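Low molecular weight phosphotyrosine phosphatase family protein (Streptococcus pyogenes, PDB 5GOT) probably hydrolyses phosphotyrosine in proteins, releasing phosphate, as a low molecular weight protein tyrosine phosphatase. Local coordinates at residues M17-F20 with V21-I25; T119-F122 with E123-Y126; T72-D75 with F76-D80. All coordinates share one frame; numbering follows the deposited sequence.

Overall arrangement
The three contacts are local, each within or at the start of a helix, at different places around a four-stranded parallel sheet. The centre of contact 1 lies about 8 Å from that of the chain, on helix 14-23, which in this family directly follows the phosphate-binding signature loop of the active site. Contact 2 starts helix 122-140; its centre is about 16 Å from that of contact 1, yet the two touch, Met17 SD lying 3.6 Å from Tyr126 CA. Contact 3 forms the short helix 73-78 leading into strand 81-84. Its nearest atoms are about 9 Å from those of contact 1 and about 20 Å from those of contact 2, which sits on the opposite side of the chain's centre.

Contact 1: residues M17-F20 with V21-I25; sequences MAEF and VMKSI
Glu19 and Lys23, one helical turn apart, run side by side and join in a salt bridge of 2.7 Å between Glu19 OE2 and Lys23 NZ. The ammonium takes the anti lone pair of OE2, the one turned away from OE1. Both side chains are extended beyond CG, and with Lys23 CG anti to its carbonyl carbon (chi1 -75°) the lysine runs back along the helix to reach the carboxylate. On its way it passes beside Phe20, with Lys23 CD 4.0 Å from Phe20 CD1 and the ammonium oblique to the ring. Glu19 CG covers one face of the same ring, 4.0 Å above its plane and over its centre. Helix 14-23 is the connecting helix of the beta-alpha-beta unit formed with strands 2-8 and 31-37, and in low molecular weight phosphatases it follows the phosphate-binding signature loop. Elsewhere on the helix, Met17 and Val21 also lie side by side, with Val21 CG2 4.2 Å from Met17 CG and 3.1 Å from Met17 O. Backbone bonds from Val21, Met22 and Lys23 to the carbonyls four residues earlier hold the turn. Val21 O receives two bonds from Ser24, one from N and one of 2.7 Å from OG, the latter on a lone pair in the carbonyl plane. Farther out, Ser35 OG bonds Glu19 OE1, giving the second carboxylate oxygen a partner of its own. Met22 packs on Met31 and Ile33 of strand 31-37, while Phe20 touches Ile47 and Tyr62.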
# COMPACT_ATOMS: atom_id res chain seq x y z
N MET A 17 0.52 -0.59 -6.14
CA MET A 17 -0.77 -1.11 -6.57
C MET A 17 -1.82 -0.87 -5.50
O MET A 17 -2.94 -0.42 -5.80
CB MET A 17 -0.68 -2.59 -6.91
CG MET A 17 -1.89 -3.09 -7.71
SD MET A 17 -1.91 -4.86 -7.93
CE MET A 17 -0.46 -5.06 -8.96
N ALA A 18 -1.47 -1.11 -4.23
CA ALA A 18 -2.42 -0.89 -3.14
C ALA A 18 -2.80 0.58 -3.03
O ALA A 18 -3.98 0.91 -2.87
CB ALA A 18 -1.85 -1.41 -1.82
N GLU A 19 -1.80 1.47 -3.14
CA GLU A 19 -2.06 2.91 -3.09
C GLU A 19 -3.17 3.31 -4.05
O GLU A 19 -4.18 3.88 -3.64
CB GLU A 19 -0.78 3.70 -3.41
CG GLU A 19 -1.03 5.20 -3.59
CD GLU A 19 0.24 6.02 -3.83
OE1 GLU A 19 1.37 5.48 -3.78
OE2 GLU A 19 0.10 7.24 -4.09
N PHE A 20 -3.01 2.96 -5.33
CA PHE A 20 -3.94 3.47 -6.32
C PHE A 20 -5.24 2.68 -6.35
O PHE A 20 -6.29 3.25 -6.66
CB PHE A 20 -3.24 3.56 -7.67
CG PHE A 20 -2.11 4.56 -7.66
CD1 PHE A 20 -2.38 5.92 -7.54
CD2 PHE A 20 -0.79 4.15 -7.69
CE1 PHE A 20 -1.34 6.85 -7.47
CE2 PHE A 20 0.26 5.07 -7.65
CZ PHE A 20 -0.02 6.43 -7.54
N VAL A 21 -5.22 1.39 -6.01
CA VAL A 21 -6.48 0.67 -5.85
C VAL A 21 -7.26 1.25 -4.67
O VAL A 21 -8.46 1.53 -4.77
CB VAL A 21 -6.24 -0.84 -5.69
CG1 VAL A 21 -7.55 -1.56 -5.36
CG2 VAL A 21 -5.64 -1.43 -6.97
N MET A 22 -6.58 1.49 -3.54
CA MET A 22 -7.26 2.09 -2.40
C MET A 22 -7.79 3.48 -2.76
O MET A 22 -8.92 3.84 -2.39
CB MET A 22 -6.33 2.18 -1.19
CG MET A 22 -7.05 2.49 0.11
SD MET A 22 -7.93 1.05 0.69
CE MET A 22 -8.93 1.75 2.02
N LYS A 23 -7.00 4.26 -3.50
CA LYS A 23 -7.45 5.58 -3.90
C LYS A 23 -8.66 5.52 -4.81
O LYS A 23 -9.42 6.50 -4.88
CB LYS A 23 -6.31 6.33 -4.59
CG LYS A 23 -5.25 6.84 -3.64
CD LYS A 23 -4.20 7.64 -4.39
CE LYS A 23 -3.37 8.50 -3.46
NZ LYS A 23 -2.06 8.85 -4.06
N SER A 24 -8.89 4.39 -5.48
CA SER A 24 -10.04 4.28 -6.36
C SER A 24 -11.32 3.97 -5.62
O SER A 24 -12.40 4.03 -6.23
CB SER A 24 -9.79 3.21 -7.44
OG SER A 24 -10.02 1.90 -6.95
N ILE A 25 -11.26 3.62 -4.33
CA ILE A 25 -12.45 3.23 -3.58
C ILE A 25 -12.75 4.16 -2.41
O ILE A 25 -13.76 3.98 -1.74
CB ILE A 25 -12.38 1.77 -3.10
CG1 ILE A 25 -11.22 1.55 -2.13
CG2 ILE A 25 -12.28 0.81 -4.29
CD1 ILE A 25 -11.32 0.24 -1.36

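Contact 2: residues T119-F122 with E123-Y126; sequences TNDF and EETY
Asp121 O draws in three donors at once: Thr125 N at 3.2 Å, Thr125 OG1 at 3.1 Å and a water. Thr125 can offer two of them because its OG1 sits beside the backbone N (chi1 -55°), which turns the hydroxyl back down the helix; it meets the oxygen from 37° above the carbonyl plane. The water also donates to Glu124 OE1, at 2.7 Å, and accepts from Thr119 OG1 at 2.6 Å, tying both sides of the turn together. Asp121 is the N-cap of helix 122-140, a long helix of the low molecular weight phosphatase fold that packs against helix 14-23. Asp121 OD1 accepts from Glu124 N at 3.0 Å in a nearly straight bond (177°), the N-H arriving from well above the carboxylate plane. Just before the cap an ST turn holds the chain, with Asp121 N donating to Thr119 OG1 at 3.0 Å. The Asp121 and Glu124 side chains cross at about a right angle, Glu124 CB lying against the aspartate carboxylate. Asp121 OD2 and Glu124 OE1 are 4.2 Å apart; the Glu124 N-H on Asp121 OD1 and the water on Glu124 OE1 probably ease this meeting of like charges. The Phe122 ring meets that of His48 and touches Met17, and the Tyr126 ring stacks on that of Tyr58, whose hydroxyl bonds Glu123 OE1, while Glu123 OE2 bonds Gln127 NE2.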
# COMPACT_ATOMS: atom_id res chain seq x y z
N THR A 119 6.43 -14.35 -8.63
CA THR A 119 5.40 -15.09 -9.34
C THR A 119 5.15 -14.54 -10.73
O THR A 119 4.65 -15.27 -11.60
CB THR A 119 4.07 -15.06 -8.58
OG1 THR A 119 3.52 -13.74 -8.69
CG2 THR A 119 4.26 -15.44 -7.11
N ASN A 120 5.43 -13.25 -10.94
CA ASN A 120 5.08 -12.52 -12.16
C ASN A 120 3.59 -12.62 -12.48
O ASN A 120 3.17 -12.43 -13.63
CB ASN A 120 5.91 -12.99 -13.35
CG ASN A 120 5.83 -12.03 -14.50
OD1 ASN A 120 5.94 -10.83 -14.31
ND2 ASN A 120 5.59 -12.55 -15.70
N ASP A 121 2.75 -12.92 -11.49
CA ASP A 121 1.30 -13.02 -11.70
C ASP A 121 0.64 -11.78 -11.11
O ASP A 121 0.13 -11.78 -9.98
CB ASP A 121 0.77 -14.30 -11.08
CG ASP A 121 -0.66 -14.55 -11.42
OD1 ASP A 121 -1.34 -13.62 -11.92
OD2 ASP A 121 -1.12 -15.69 -11.20
N PHE A 122 0.63 -10.70 -11.89
CA PHE A 122 0.07 -9.44 -11.40
C PHE A 122 -1.45 -9.46 -11.36
O PHE A 122 -2.05 -8.62 -10.68
CB PHE A 122 0.57 -8.27 -12.24
CG PHE A 122 2.02 -7.97 -12.02
CD1 PHE A 122 2.99 -8.71 -12.68
CD2 PHE A 122 2.41 -6.98 -11.13
CE1 PHE A 122 4.34 -8.44 -12.46
CE2 PHE A 122 3.75 -6.71 -10.91
CZ PHE A 122 4.72 -7.44 -11.58
N GLU A 123 -2.08 -10.40 -12.06
CA GLU A 123 -3.53 -10.60 -11.93
C GLU A 123 -3.89 -11.11 -10.54
O GLU A 123 -4.79 -10.57 -9.89
CB GLU A 123 -4.02 -11.56 -13.01
CG GLU A 123 -5.44 -12.06 -12.79
CD GLU A 123 -6.48 -10.98 -12.98
OE1 GLU A 123 -6.14 -9.92 -13.54
OE2 GLU A 123 -7.64 -11.20 -12.58
N GLU A 124 -3.20 -12.16 -10.08
CA GLU A 124 -3.37 -12.63 -8.70
C GLU A 124 -3.14 -11.50 -7.71
O GLU A 124 -3.90 -11.34 -6.75
CB GLU A 124 -2.43 -13.80 -8.41
CG GLU A 124 -2.50 -14.31 -6.94
CD GLU A 124 -1.60 -15.52 -6.65
OE1 GLU A 124 -0.41 -15.52 -7.04
OE2 GLU A 124 -2.09 -16.49 -6.03
N THR A 125 -2.08 -10.72 -7.93
CA THR A 125 -1.77 -9.59 -7.06
C THR A 125 -2.93 -8.61 -7.02
O THR A 125 -3.35 -8.15 -5.95
CB THR A 125 -0.49 -8.87 -7.53
OG1 THR A 125 0.59 -9.81 -7.63
CG2 THR A 125 -0.11 -7.75 -6.56
N TYR A 126 -3.45 -8.26 -8.20
CA TYR A 126 -4.53 -7.29 -8.25
C TYR A 126 -5.74 -7.79 -7.48
O TYR A 126 -6.32 -7.06 -6.67
CB TYR A 126 -4.90 -6.98 -9.70
CG TYR A 126 -6.15 -6.15 -9.80
CD1 TYR A 126 -6.12 -4.79 -9.54
CD2 TYR A 126 -7.38 -6.72 -10.11
CE1 TYR A 126 -7.26 -4.02 -9.59
CE2 TYR A 126 -8.53 -5.96 -10.17
CZ TYR A 126 -8.46 -4.61 -9.90
OH TYR A 126 -9.60 -3.84 -9.97
O HOH W 1 1.18 -13.36 -7.59

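Contact 3: residues T72-D75 with F76-D80; sequences TITD and FNTFD
A capping box opens the short helix 73-78, and its aspartate, Asp75, lies alongside Phe79 where the helix gives way to the chain entering strand 81-84. In the box, Thr72 OG1 accepts from Asp75 N at 3.3 Å, while Thr72 N donates to Asp75 OD2 at 2.7 Å. The second bond reaches OD2 on its anti side, 33° out of the carboxylate plane. Across the turn Phe79 brings its edge to Asp75: CD2 is 3.3 Å from Asp75 O, and CE2 is 3.6 Å from Asp75 OD1. Asp75 CB lies at the same ring's edge, in its plane, and ring and carboxylate planes are 53° apart. Phe79 N bonds Asp75 O almost straight, closing the last turn. The exposed side of the helix is held by side chains that fold back on their own backbone. A chi1 of -48° swings Thr78 OG1 back over the preceding turn, where it meets Thr74 O at 2.6 Å from above the carbonyl plane, and Thr78 N bonds the same oxygen in that plane. Asn77 likewise doubles its grip on Ile73 O, with N at 3.2 Å and ND2 at 3.0 Å, the two donors coming from opposite faces of the carbonyl plane. On the buried side, Phe79 packs on Met32 and Cys5 of the sheet and Phe76 on Leu93 and Met96, while Lys104 NZ bonds both Phe76 O and Phe79 O. Asp75 OD2 also forms a salt bridge with Arg36 NE. Buried at the first turn of a helix and facing an arginine, the Asp75 carboxylate is probably stabilised in its charged form.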
# COMPACT_ATOMS: atom_id res chain seq x y z
N THR A 72 10.61 7.30 5.61
CA THR A 72 11.48 8.15 6.39
C THR A 72 10.98 8.29 7.82
O THR A 72 9.83 7.96 8.14
CB THR A 72 11.61 9.56 5.77
OG1 THR A 72 10.34 10.23 5.83
CG2 THR A 72 12.09 9.48 4.31
N ILE A 73 11.85 8.82 8.69
CA ILE A 73 11.45 9.09 10.07
C ILE A 73 10.24 10.00 10.09
O ILE A 73 9.32 9.82 10.90
CB ILE A 73 12.62 9.70 10.87
CG1 ILE A 73 13.74 8.67 11.04
CG2 ILE A 73 12.15 10.20 12.23
CD1 ILE A 73 14.93 9.19 11.84
N THR A 74 10.20 10.99 9.19
CA THR A 74 9.02 11.84 9.10
C THR A 74 7.77 11.02 8.86
O THR A 74 6.71 11.28 9.45
CB THR A 74 9.18 12.87 7.98
OG1 THR A 74 10.55 13.30 7.90
CG2 THR A 74 8.29 14.06 8.26
N ASP A 75 7.88 10.02 7.97
CA ASP A 75 6.72 9.20 7.63
C ASP A 75 6.21 8.42 8.83
O ASP A 75 5.00 8.34 9.07
CB ASP A 75 7.08 8.24 6.50
CG ASP A 75 7.47 8.96 5.23
OD1 ASP A 75 6.87 10.01 4.94
OD2 ASP A 75 8.37 8.44 4.52
N PHE A 76 7.13 7.79 9.58
CA PHE A 76 6.70 7.04 10.76
C PHE A 76 5.95 7.92 11.75
O PHE A 76 5.08 7.43 12.47
CB PHE A 76 7.90 6.39 11.46
CG PHE A 76 8.40 5.15 10.80
CD1 PHE A 76 7.75 3.93 11.00
CD2 PHE A 76 9.54 5.18 10.01
CE1 PHE A 76 8.23 2.76 10.41
CE2 PHE A 76 10.02 4.02 9.41
CZ PHE A 76 9.36 2.81 9.61
N ASN A 77 6.28 9.22 11.80
CA ASN A 77 5.59 10.15 12.70
C ASN A 77 4.26 10.61 12.13
O ASN A 77 3.29 10.80 12.88
CB ASN A 77 6.47 11.37 12.99
CG ASN A 77 7.47 11.11 14.09
OD1 ASN A 77 7.17 11.30 15.27
ND2 ASN A 77 8.67 10.67 13.72
N THR A 78 4.20 10.81 10.81
CA THR A 78 3.04 11.42 10.18
C THR A 78 1.92 10.41 9.91
O THR A 78 0.74 10.73 10.11
CB THR A 78 3.46 12.08 8.87
OG1 THR A 78 4.63 12.88 9.10
CG2 THR A 78 2.33 12.95 8.32
N PHE A 79 2.24 9.22 9.42
CA PHE A 79 1.18 8.30 9.01
C PHE A 79 0.51 7.66 10.22
O PHE A 79 1.15 7.39 11.24
CB PHE A 79 1.73 7.23 8.06
CG PHE A 79 2.00 7.74 6.68
CD1 PHE A 79 0.96 7.97 5.79
CD2 PHE A 79 3.29 8.02 6.27
CE1 PHE A 79 1.21 8.47 4.50
CE2 PHE A 79 3.55 8.53 5.00
CZ PHE A 79 2.50 8.75 4.12
N ASP A 80 -0.80 7.47 10.12
CA ASP A 80 -1.55 6.77 11.15
C ASP A 80 -1.45 5.26 11.02
O ASP A 80 -1.44 4.55 12.02
CB ASP A 80 -3.02 7.20 11.10
CG ASP A 80 -3.19 8.69 11.30
OD1 ASP A 80 -2.51 9.24 12.20
OD2 ASP A 80 -3.99 9.30 10.57